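Local atomic coordinates of tail spike protein gp49 (Pseudomonas phage LKA1, PDB entry 4RU4), a protein that acts as a trimeric phage tailspike and lyase of O-specific polysaccharide, probably degrading the surface polysaccharide of Pseudomonas cells during virus entry. Residues Asn334-Cys338 against Gln352-Ser357; Gly87-Gly93 against Val205-Ile211; Ser117-Asn123 against Ile198-Val202. The contacts are given in a common frame with arbitrary orientation. Numbering follows the deposited sequence.

Interaction 1: residues Asn334-Cys338 against Gln352-Ser357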
loop_
_atom_site.group_PDB
_atom_site.type_symbol
_atom_site.label_atom_id
_atom_site.label_comp_id
_atom_site.label_asym_id
_atom_site.label_seq_id
_atom_site.Cartn_x
_atom_site.Cartn_y
_atom_site.Cartn_z
ATOM N N ASN B 334 -4.512 -12.710 -20.896
ATOM C CA ASN B 334 -5.834 -13.087 -20.404
ATOM C C ASN B 334 -6.077 -12.725 -18.936
ATOM O O ASN B 334 -6.861 -13.387 -18.256
ATOM C CB ASN B 334 -6.115 -14.584 -20.644
ATOM C CG ASN B 334 -5.266 -15.485 -19.748
ATOM O OD1 ASN B 334 -4.151 -15.135 -19.388
ATOM N ND2 ASN B 334 -5.806 -16.652 -19.385
ATOM N N ALA B 335 -5.391 -11.690 -18.440
ATOM C CA ALA B 335 -5.549 -11.244 -17.063
ATOM C C ALA B 335 -6.521 -10.076 -17.049
ATOM O O ALA B 335 -6.481 -9.242 -17.941
ATOM C CB ALA B 335 -4.187 -10.804 -16.462
ATOM N N GLU B 336 -7.398 -10.014 -16.050
ATOM C CA GLU B 336 -8.222 -8.815 -15.832
ATOM C C GLU B 336 -8.328 -8.513 -14.352
ATOM O O GLU B 336 -8.630 -9.423 -13.577
ATOM C CB GLU B 336 -9.623 -8.981 -16.419
ATOM C CG GLU B 336 -10.608 -7.915 -15.952
ATOM C CD GLU B 336 -11.944 -7.929 -16.692
ATOM O OE1 GLU B 336 -12.334 -8.967 -17.255
ATOM O OE2 GLU B 336 -12.616 -6.881 -16.702
ATOM N N ASP B 337 -8.088 -7.259 -13.946
ATOM C CA ASP B 337 -8.340 -6.880 -12.558
ATOM C C ASP B 337 -7.374 -7.649 -11.664
ATOM O O ASP B 337 -7.770 -8.324 -10.722
ATOM C CB ASP B 337 -9.804 -7.165 -12.143
ATOM C CG ASP B 337 -10.160 -6.567 -10.782
ATOM O OD1 ASP B 337 -9.483 -5.610 -10.341
ATOM O OD2 ASP B 337 -11.125 -7.051 -10.147
ATOM N N CYS B 338 -6.092 -7.575 -11.989
ATOM C CA CYS B 338 -5.076 -8.205 -11.149
ATOM C C CYS B 338 -4.014 -7.163 -10.819
ATOM O O CYS B 338 -3.927 -6.135 -11.489
ATOM C CB CYS B 338 -4.410 -9.346 -11.905
ATOM S SG CYS B 338 -5.455 -10.776 -12.216
ATOM N N GLN B 352 -0.394 -6.280 -19.416
ATOM C CA GLN B 352 -1.019 -7.075 -20.460
ATOM C C GLN B 352 -2.473 -7.314 -20.023
ATOM O O GLN B 352 -2.777 -7.284 -18.830
ATOM C CB GLN B 352 -0.302 -8.435 -20.600
ATOM C CG GLN B 352 1.192 -8.322 -20.799
ATOM C CD GLN B 352 1.857 -9.607 -21.257
ATOM O OE1 GLN B 352 1.222 -10.465 -21.867
ATOM N NE2 GLN B 352 3.174 -9.729 -20.987
ATOM N N GLY B 353 -3.363 -7.601 -20.966
ATOM C CA GLY B 353 -4.729 -7.958 -20.602
ATOM C C GLY B 353 -5.603 -6.738 -20.393
ATOM O O GLY B 353 -5.747 -5.933 -21.296
ATOM N N LYS B 354 -6.173 -6.584 -19.204
ATOM C CA LYS B 354 -7.139 -5.498 -18.947
ATOM C C LYS B 354 -7.181 -5.164 -17.477
ATOM O O LYS B 354 -7.256 -6.069 -16.660
ATOM C CB LYS B 354 -8.550 -5.927 -19.389
ATOM C CG LYS B 354 -9.688 -4.925 -18.977
ATOM C CD LYS B 354 -11.048 -5.291 -19.630
ATOM C CE LYS B 354 -12.218 -4.472 -19.073
ATOM N NZ LYS B 354 -13.519 -4.940 -19.708
ATOM N N ASP B 355 -7.164 -3.872 -17.139
ATOM C CA ASP B 355 -7.298 -3.426 -15.745
ATOM C C ASP B 355 -6.222 -4.034 -14.840
ATOM O O ASP B 355 -6.512 -4.847 -13.949
ATOM C CB ASP B 355 -8.716 -3.707 -15.200
ATOM C CG ASP B 355 -9.788 -2.906 -15.936
ATOM O OD1 ASP B 355 -9.431 -1.942 -16.651
ATOM O OD2 ASP B 355 -10.985 -3.250 -15.815
ATOM N N ILE B 356 -4.979 -3.628 -15.074
ATOM C CA ILE B 356 -3.829 -4.139 -14.328
ATOM C C ILE B 356 -3.114 -2.993 -13.592
ATOM O O ILE B 356 -2.938 -1.917 -14.151
ATOM C CB ILE B 356 -2.832 -4.750 -15.303
ATOM C CG1 ILE B 356 -3.484 -5.889 -16.106
ATOM C CG2 ILE B 356 -1.535 -5.169 -14.574
ATOM C CD1 ILE B 356 -4.118 -7.001 -15.294
ATOM N N SER B 357 -2.697 -3.213 -12.340
ATOM C CA SER B 357 -2.042 -2.137 -11.593
ATOM C C SER B 357 -0.794 -2.661 -10.894
ATOM O O SER B 357 -0.749 -3.845 -10.503
ATOM C CB SER B 357 -2.997 -1.530 -10.557
ATOM O OG SER B 357 -4.299 -1.339 -11.104
HETATM O O HOH W 1 -11.944 -5.246 -14.384
HETATM O O HOH W 2 -14.399 -8.220 -19.059
HETATM O O HOH W 3 -5.734 -3.614 -11.289
#
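Backbone hydrogen bonds carry the contact: K354 N to A335 O (3.0 Å), D337 N to K354 O (3.1 Å) and S357 N to C338 O (3.3 Å), with weak bonds from D337 N (2.9 Å) and C338 N (3.4 Å) to D355 O. They join two parallel rungs at a corner of the beta-helix. D337 and D355, in register with CA atoms 4.8 Å apart, both turn it with positive phi. G353 adopts a backbone conformation a side chain would hinder, and a CB would also meet A335 O. E336 OE2 makes a long salt bridge to K354 NZ (3.7 Å). E336 and D337 form salt bridges to R309 and R312; Y188 OH bonds D337, and K354 NZ bonds Q418. One water links E336 OE2 (2.9 Å) to D355 OD2 (2.6 Å), easing the proximity of two carboxylates; D355 OD1 binds R430 of the second subunit. On the face of C338 and I356, I356 CD1 lies 4.1 Å from C338 CB, and also 4.0 Å from A335 CB, small neighbours that fit a branched side chain beside F331. Apolar contacts thus gather round I356, whereas the acids are paired with arginines, one from the second subunit, in a largely buried corner.

Interaction 2: residues Gly87-Gly93 against Val205-Ile211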
loop_
_atom_site.group_PDB
_atom_site.type_symbol
_atom_site.label_atom_id
_atom_site.label_comp_id
_atom_site.label_asym_id
_atom_site.label_seq_id
_atom_site.Cartn_x
_atom_site.Cartn_y
_atom_site.Cartn_z
ATOM N N GLY B 87 -8.891 -34.782 -5.776
ATOM C CA GLY B 87 -9.721 -34.183 -4.735
ATOM C C GLY B 87 -9.042 -33.496 -3.547
ATOM O O GLY B 87 -9.281 -32.306 -3.309
ATOM N N SER B 88 -8.227 -34.220 -2.787
ATOM C CA SER B 88 -7.621 -33.646 -1.575
ATOM C C SER B 88 -6.155 -34.073 -1.336
ATOM O O SER B 88 -5.771 -35.188 -1.641
ATOM C CB SER B 88 -8.452 -34.011 -0.346
ATOM O OG SER B 88 -7.910 -35.142 0.307
ATOM N N LEU B 89 -5.344 -33.181 -0.772
ATOM C CA LEU B 89 -3.960 -33.510 -0.469
ATOM C C LEU B 89 -3.587 -32.676 0.731
ATOM O O LEU B 89 -3.640 -31.451 0.656
ATOM C CB LEU B 89 -3.060 -33.110 -1.645
ATOM C CG LEU B 89 -1.555 -33.409 -1.541
ATOM C CD1 LEU B 89 -1.297 -34.925 -1.416
ATOM C CD2 LEU B 89 -0.812 -32.867 -2.748
ATOM N N GLN B 90 -3.235 -33.330 1.837
ATOM C CA GLN B 90 -2.867 -32.620 3.062
ATOM C C GLN B 90 -1.513 -33.116 3.503
ATOM O O GLN B 90 -1.373 -34.285 3.879
ATOM C CB GLN B 90 -3.891 -32.898 4.159
ATOM C CG GLN B 90 -5.276 -32.416 3.802
ATOM C CD GLN B 90 -6.273 -32.870 4.835
ATOM O OE1 GLN B 90 -6.662 -34.035 4.854
ATOM N NE2 GLN B 90 -6.662 -31.970 5.718
ATOM N N ILE B 91 -0.511 -32.242 3.420
ATOM C CA ILE B 91 0.861 -32.626 3.756
ATOM C C ILE B 91 1.501 -31.491 4.524
ATOM O O ILE B 91 1.482 -30.346 4.060
ATOM C CB ILE B 91 1.700 -32.877 2.479
ATOM C CG1 ILE B 91 1.274 -34.168 1.805
ATOM C CG2 ILE B 91 3.226 -32.895 2.803
ATOM C CD1 ILE B 91 1.685 -34.210 0.372
ATOM N N ALA B 92 2.032 -31.797 5.705
ATOM C CA ALA B 92 2.748 -30.812 6.502
ATOM C C ALA B 92 4.031 -31.434 7.066
ATOM O O ALA B 92 4.009 -32.582 7.514
ATOM C CB ALA B 92 1.857 -30.294 7.637
ATOM N N GLY B 93 5.134 -30.686 7.037
ATOM C CA GLY B 93 6.415 -31.199 7.502
ATOM C C GLY B 93 6.946 -30.383 8.666
ATOM O O GLY B 93 6.188 -29.625 9.282
ATOM N N VAL B 205 -9.927 -30.878 0.493
ATOM C CA VAL B 205 -8.981 -30.000 1.177
ATOM C C VAL B 205 -7.569 -30.154 0.608
ATOM O O VAL B 205 -7.022 -31.255 0.591
ATOM C CB VAL B 205 -9.005 -30.321 2.693
ATOM C CG1 VAL B 205 -7.961 -29.498 3.473
ATOM C CG2 VAL B 205 -10.440 -30.075 3.231
ATOM N N VAL B 206 -6.990 -29.052 0.144
ATOM C CA VAL B 206 -5.582 -29.028 -0.239
ATOM C C VAL B 206 -4.791 -28.075 0.637
ATOM O O VAL B 206 -5.073 -26.873 0.703
ATOM C CB VAL B 206 -5.397 -28.684 -1.732
ATOM C CG1 VAL B 206 -3.914 -28.540 -2.089
ATOM C CG2 VAL B 206 -6.072 -29.775 -2.567
ATOM N N ASP B 207 -3.797 -28.630 1.326
ATOM C CA ASP B 207 -3.002 -27.852 2.263
ATOM C C ASP B 207 -1.598 -28.454 2.262
ATOM O O ASP B 207 -1.407 -29.592 2.675
ATOM C CB ASP B 207 -3.643 -27.910 3.662
ATOM C CG ASP B 207 -3.050 -26.885 4.630
ATOM O OD1 ASP B 207 -1.972 -26.333 4.343
ATOM O OD2 ASP B 207 -3.658 -26.650 5.701
ATOM N N ILE B 208 -0.642 -27.693 1.752
ATOM C CA ILE B 208 0.744 -28.119 1.701
ATOM C C ILE B 208 1.505 -27.109 2.534
ATOM O O ILE B 208 1.405 -25.900 2.304
ATOM C CB ILE B 208 1.270 -28.118 0.243
ATOM C CG1 ILE B 208 0.295 -28.853 -0.689
ATOM C CG2 ILE B 208 2.690 -28.705 0.159
ATOM C CD1 ILE B 208 0.025 -30.288 -0.309
ATOM N N ALA B 209 2.243 -27.580 3.526
ATOM C CA ALA B 209 3.009 -26.649 4.345
ATOM C C ALA B 209 4.311 -27.206 4.885
ATOM O O ALA B 209 4.427 -28.406 5.133
ATOM C CB ALA B 209 2.134 -26.114 5.496
ATOM N N SER B 210 5.287 -26.318 5.045
ATOM C CA SER B 210 6.443 -26.600 5.889
ATOM C C SER B 210 7.204 -27.811 5.428
ATOM O O SER B 210 7.503 -28.708 6.241
ATOM C CB SER B 210 5.962 -26.806 7.317
ATOM O OG SER B 210 5.490 -25.581 7.844
ATOM N N ILE B 211 7.492 -27.843 4.125
ATOM C CA ILE B 211 8.309 -28.886 3.518
ATOM C C ILE B 211 9.246 -28.201 2.517
ATOM O O ILE B 211 9.071 -27.020 2.175
ATOM C CB ILE B 211 7.467 -29.957 2.782
ATOM C CG1 ILE B 211 6.611 -29.310 1.677
ATOM C CG2 ILE B 211 6.596 -30.763 3.759
ATOM C CD1 ILE B 211 6.123 -30.266 0.585
HETATM O O HOH W 4 -5.104 -29.775 6.136
#
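This is a parallel beta pairing between successive coils of the beta-helix, the two strands coming together across more than a hundred intervening residues. The segment axes of 89-93 and 206-209 approach to 4.7 Å at an angle of 18°. Five backbone hydrogen bonds alternate along the pair: L89 N to V205 O, D207 N to L89 O, I91 N to D207 O and A209 N to I91 O are each 2.9 Å, and G93 N to A209 O is 3.1 Å. Side chains of paired residues line up on the same face of the sheet. L89, I91, V206 and I208 make an aliphatic row, with L89 CD2 3.6 Å from I208 CD1; I211 extends it, its CG2 4.1 Å from I91 CG2. The beta-branched V206, I91 and I208 suit the extended backbone, and all the aliphatic residues suit the buried face. The row of Q90, A92, D207 and A209 is more polar: a water accepts from Q90 NE2 (2.7 Å) and donates weakly to D207 OD2 (3.5 Å), while Q90 NE2 also bonds T97 of the second subunit. At G93 a CB would clash with S210 O and I211 CG2, so glycine fits where S210 turns the chain with positive phi. Strand 70-72 flanks 89-93 and strand 232-234 flanks 206-209, both in parallel, while C114 of strand 113-120 packs against L89 and V206 from the aliphatic side.

Interaction 3: residues Ser117-Asn123 against Ile198-Val202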
loop_
_atom_site.group_PDB
_atom_site.type_symbol
_atom_site.label_atom_id
_atom_site.label_comp_id
_atom_site.label_asym_id
_atom_site.label_seq_id
_atom_site.Cartn_x
_atom_site.Cartn_y
_atom_site.Cartn_z
ATOM N N SER B 117 -12.045 -31.782 -9.863
ATOM C CA SER B 117 -12.830 -32.079 -11.050
ATOM C C SER B 117 -13.752 -30.945 -11.450
ATOM O O SER B 117 -14.239 -30.197 -10.603
ATOM C CB SER B 117 -13.671 -33.342 -10.831
ATOM O OG SER B 117 -12.895 -34.343 -10.212
ATOM N N LEU B 118 -13.991 -30.837 -12.751
ATOM C CA LEU B 118 -15.015 -29.944 -13.276
ATOM C C LEU B 118 -16.165 -30.847 -13.696
ATOM O O LEU B 118 -15.998 -31.694 -14.574
ATOM C CB LEU B 118 -14.488 -29.184 -14.496
ATOM C CG LEU B 118 -13.333 -28.178 -14.364
ATOM C CD1 LEU B 118 -13.348 -27.196 -15.547
ATOM C CD2 LEU B 118 -13.374 -27.426 -13.061
ATOM N N VAL B 119 -17.323 -30.673 -13.060
ATOM C CA VAL B 119 -18.465 -31.543 -13.286
ATOM C C VAL B 119 -19.557 -30.730 -13.949
ATOM O O VAL B 119 -19.963 -29.683 -13.426
ATOM C CB VAL B 119 -18.985 -32.128 -11.942
ATOM C CG1 VAL B 119 -20.212 -33.018 -12.174
ATOM C CG2 VAL B 119 -17.871 -32.919 -11.245
ATOM N N ALA B 120 -20.026 -31.207 -15.102
ATOM C CA ALA B 120 -20.984 -30.475 -15.926
ATOM C C ALA B 120 -22.226 -30.109 -15.128
ATOM O O ALA B 120 -22.751 -30.941 -14.411
ATOM C CB ALA B 120 -21.383 -31.305 -17.174
ATOM N N LEU B 121 -22.667 -28.860 -15.268
ATOM C CA LEU B 121 -23.932 -28.373 -14.707
ATOM C C LEU B 121 -24.858 -28.137 -15.892
ATOM O O LEU B 121 -24.385 -28.090 -17.025
ATOM C CB LEU B 121 -23.702 -27.043 -13.963
ATOM C CG LEU B 121 -23.059 -27.130 -12.571
ATOM C CD1 LEU B 121 -22.461 -25.769 -12.133
ATOM C CD2 LEU B 121 -24.093 -27.621 -11.552
ATOM N N PRO B 122 -26.170 -27.952 -15.648
ATOM C CA PRO B 122 -27.003 -27.580 -16.804
ATOM C C PRO B 122 -26.569 -26.241 -17.436
ATOM O O PRO B 122 -25.852 -25.438 -16.806
ATOM C CB PRO B 122 -28.410 -27.444 -16.198
ATOM C CG PRO B 122 -28.374 -28.203 -14.893
ATOM C CD PRO B 122 -26.951 -28.005 -14.394
ATOM N N ASN B 123 -27.002 -26.016 -18.678
ATOM C CA ASN B 123 -26.761 -24.757 -19.376
ATOM C C ASN B 123 -27.527 -23.594 -18.753
ATOM O O ASN B 123 -28.444 -23.792 -17.951
ATOM C CB ASN B 123 -27.120 -24.895 -20.865
ATOM C CG ASN B 123 -26.208 -25.881 -21.591
ATOM O OD1 ASN B 123 -25.020 -26.012 -21.257
ATOM N ND2 ASN B 123 -26.763 -26.600 -22.571
ATOM N N ILE B 198 -21.122 -24.851 -18.386
ATOM C CA ILE B 198 -20.994 -24.520 -16.970
ATOM C C ILE B 198 -20.533 -25.778 -16.222
ATOM O O ILE B 198 -20.986 -26.888 -16.515
ATOM C CB ILE B 198 -22.355 -24.029 -16.366
ATOM C CG1 ILE B 198 -23.134 -23.170 -17.371
ATOM C CG2 ILE B 198 -22.147 -23.276 -15.016
ATOM C CD1 ILE B 198 -22.329 -21.919 -17.922
ATOM N N TYR B 199 -19.639 -25.595 -15.253
ATOM C CA TYR B 199 -19.016 -26.694 -14.536
ATOM C C TYR B 199 -18.899 -26.345 -13.080
ATOM O O TYR B 199 -18.395 -25.266 -12.742
ATOM C CB TYR B 199 -17.581 -26.887 -15.043
ATOM C CG TYR B 199 -17.516 -27.315 -16.488
ATOM C CD1 TYR B 199 -17.663 -28.659 -16.835
ATOM C CD2 TYR B 199 -17.320 -26.386 -17.501
ATOM C CE1 TYR B 199 -17.604 -29.066 -18.147
ATOM C CE2 TYR B 199 -17.260 -26.784 -18.832
ATOM C CZ TYR B 199 -17.405 -28.130 -19.145
ATOM O OH TYR B 199 -17.340 -28.539 -20.452
ATOM N N LYS B 200 -19.295 -27.286 -12.229
ATOM C CA LYS B 200 -19.111 -27.177 -10.800
ATOM C C LYS B 200 -17.672 -27.549 -10.477
ATOM O O LYS B 200 -17.124 -28.514 -11.037
ATOM C CB LYS B 200 -20.038 -28.161 -10.072
ATOM C CG LYS B 200 -20.059 -27.976 -8.550
ATOM C CD LYS B 200 -21.150 -28.866 -7.933
ATOM C CE LYS B 200 -21.129 -28.845 -6.413
ATOM N NZ LYS B 200 -22.210 -29.744 -5.853
ATOM N N VAL B 201 -17.052 -26.816 -9.558
ATOM C CA VAL B 201 -15.706 -27.197 -9.152
ATOM C C VAL B 201 -15.804 -28.068 -7.913
ATOM O O VAL B 201 -16.208 -27.604 -6.847
ATOM C CB VAL B 201 -14.804 -25.975 -8.910
ATOM C CG1 VAL B 201 -13.407 -26.425 -8.531
ATOM C CG2 VAL B 201 -14.772 -25.114 -10.156
ATOM N N VAL B 202 -15.451 -29.345 -8.067
ATOM C CA VAL B 202 -15.637 -30.327 -7.008
ATOM C C VAL B 202 -14.248 -30.732 -6.561
ATOM O O VAL B 202 -13.446 -31.242 -7.356
ATOM C CB VAL B 202 -16.441 -31.552 -7.534
ATOM C CG1 VAL B 202 -16.628 -32.615 -6.465
ATOM C CG2 VAL B 202 -17.798 -31.093 -8.036
HETATM O O HOH W 5 -12.357 -34.012 -6.887
HETATM O O HOH W 6 -23.427 -26.636 -19.117
#
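At I198 the pairing is incomplete: its O accepts a 2.9 Å hydrogen bond from L121 N, but a water stands between I198 N (3.0 Å) and L121 O (2.7 Å), also donating to N123 OD1 (2.7 Å). The I198 side chain meets L121, with CG2 3.8 Å from L121 CD1, next to F148. Y199 forms a non-hydrogen-bonded pair with A120; its CB lies 3.9 Å from L118 CB, and the small A120 accommodates the broad ring. K200 is hydrogen-bonded to V119 in both directions, K200 N to V119 O at 2.8 Å and V119 N to K200 O at 3.0 Å. Its aliphatic stem begins beside L121, with K200 CB 4.0 Å from L121 CD1, while its ammonium group reaches N141 O. V201, buried against I149, places CG2 4.0 Å from L118 CD2. V202 closes the register through V202 N to S117 O and S117 N to V202 O, both 2.9 Å, and its CG2 touches V119 CG2 at 3.7 Å. Strand 197-202 thus lies between 113-120 and 147-151, an antiparallel arrangement consistent with the Ig-like domain assigned here, inserted where the chain leaves the beta-helix and later returns to it.

In the fold
Interactions 1 and 2 join parallel strands within the same long beta-helix, their centres about 30 Å apart, and both touch the second subunit; interaction 3 is antiparallel and falls in an Ig-like domain that appears to be inserted in the beta-helix, with no other chain against it. Burial falls in that order. Interaction 1 is a deeply buried corner, rich in acids matched by basic partners; interaction 2, partly buried, combines regular backbone bonding with an aliphatic row; interaction 3, a surface contact, has as many backbone hydrogen bonds, now antiparallel, with aliphatic contacts beside them and water at both ends. Along the chain, strand 197-202 leads into 206-209, connecting this domain to the beta-helix.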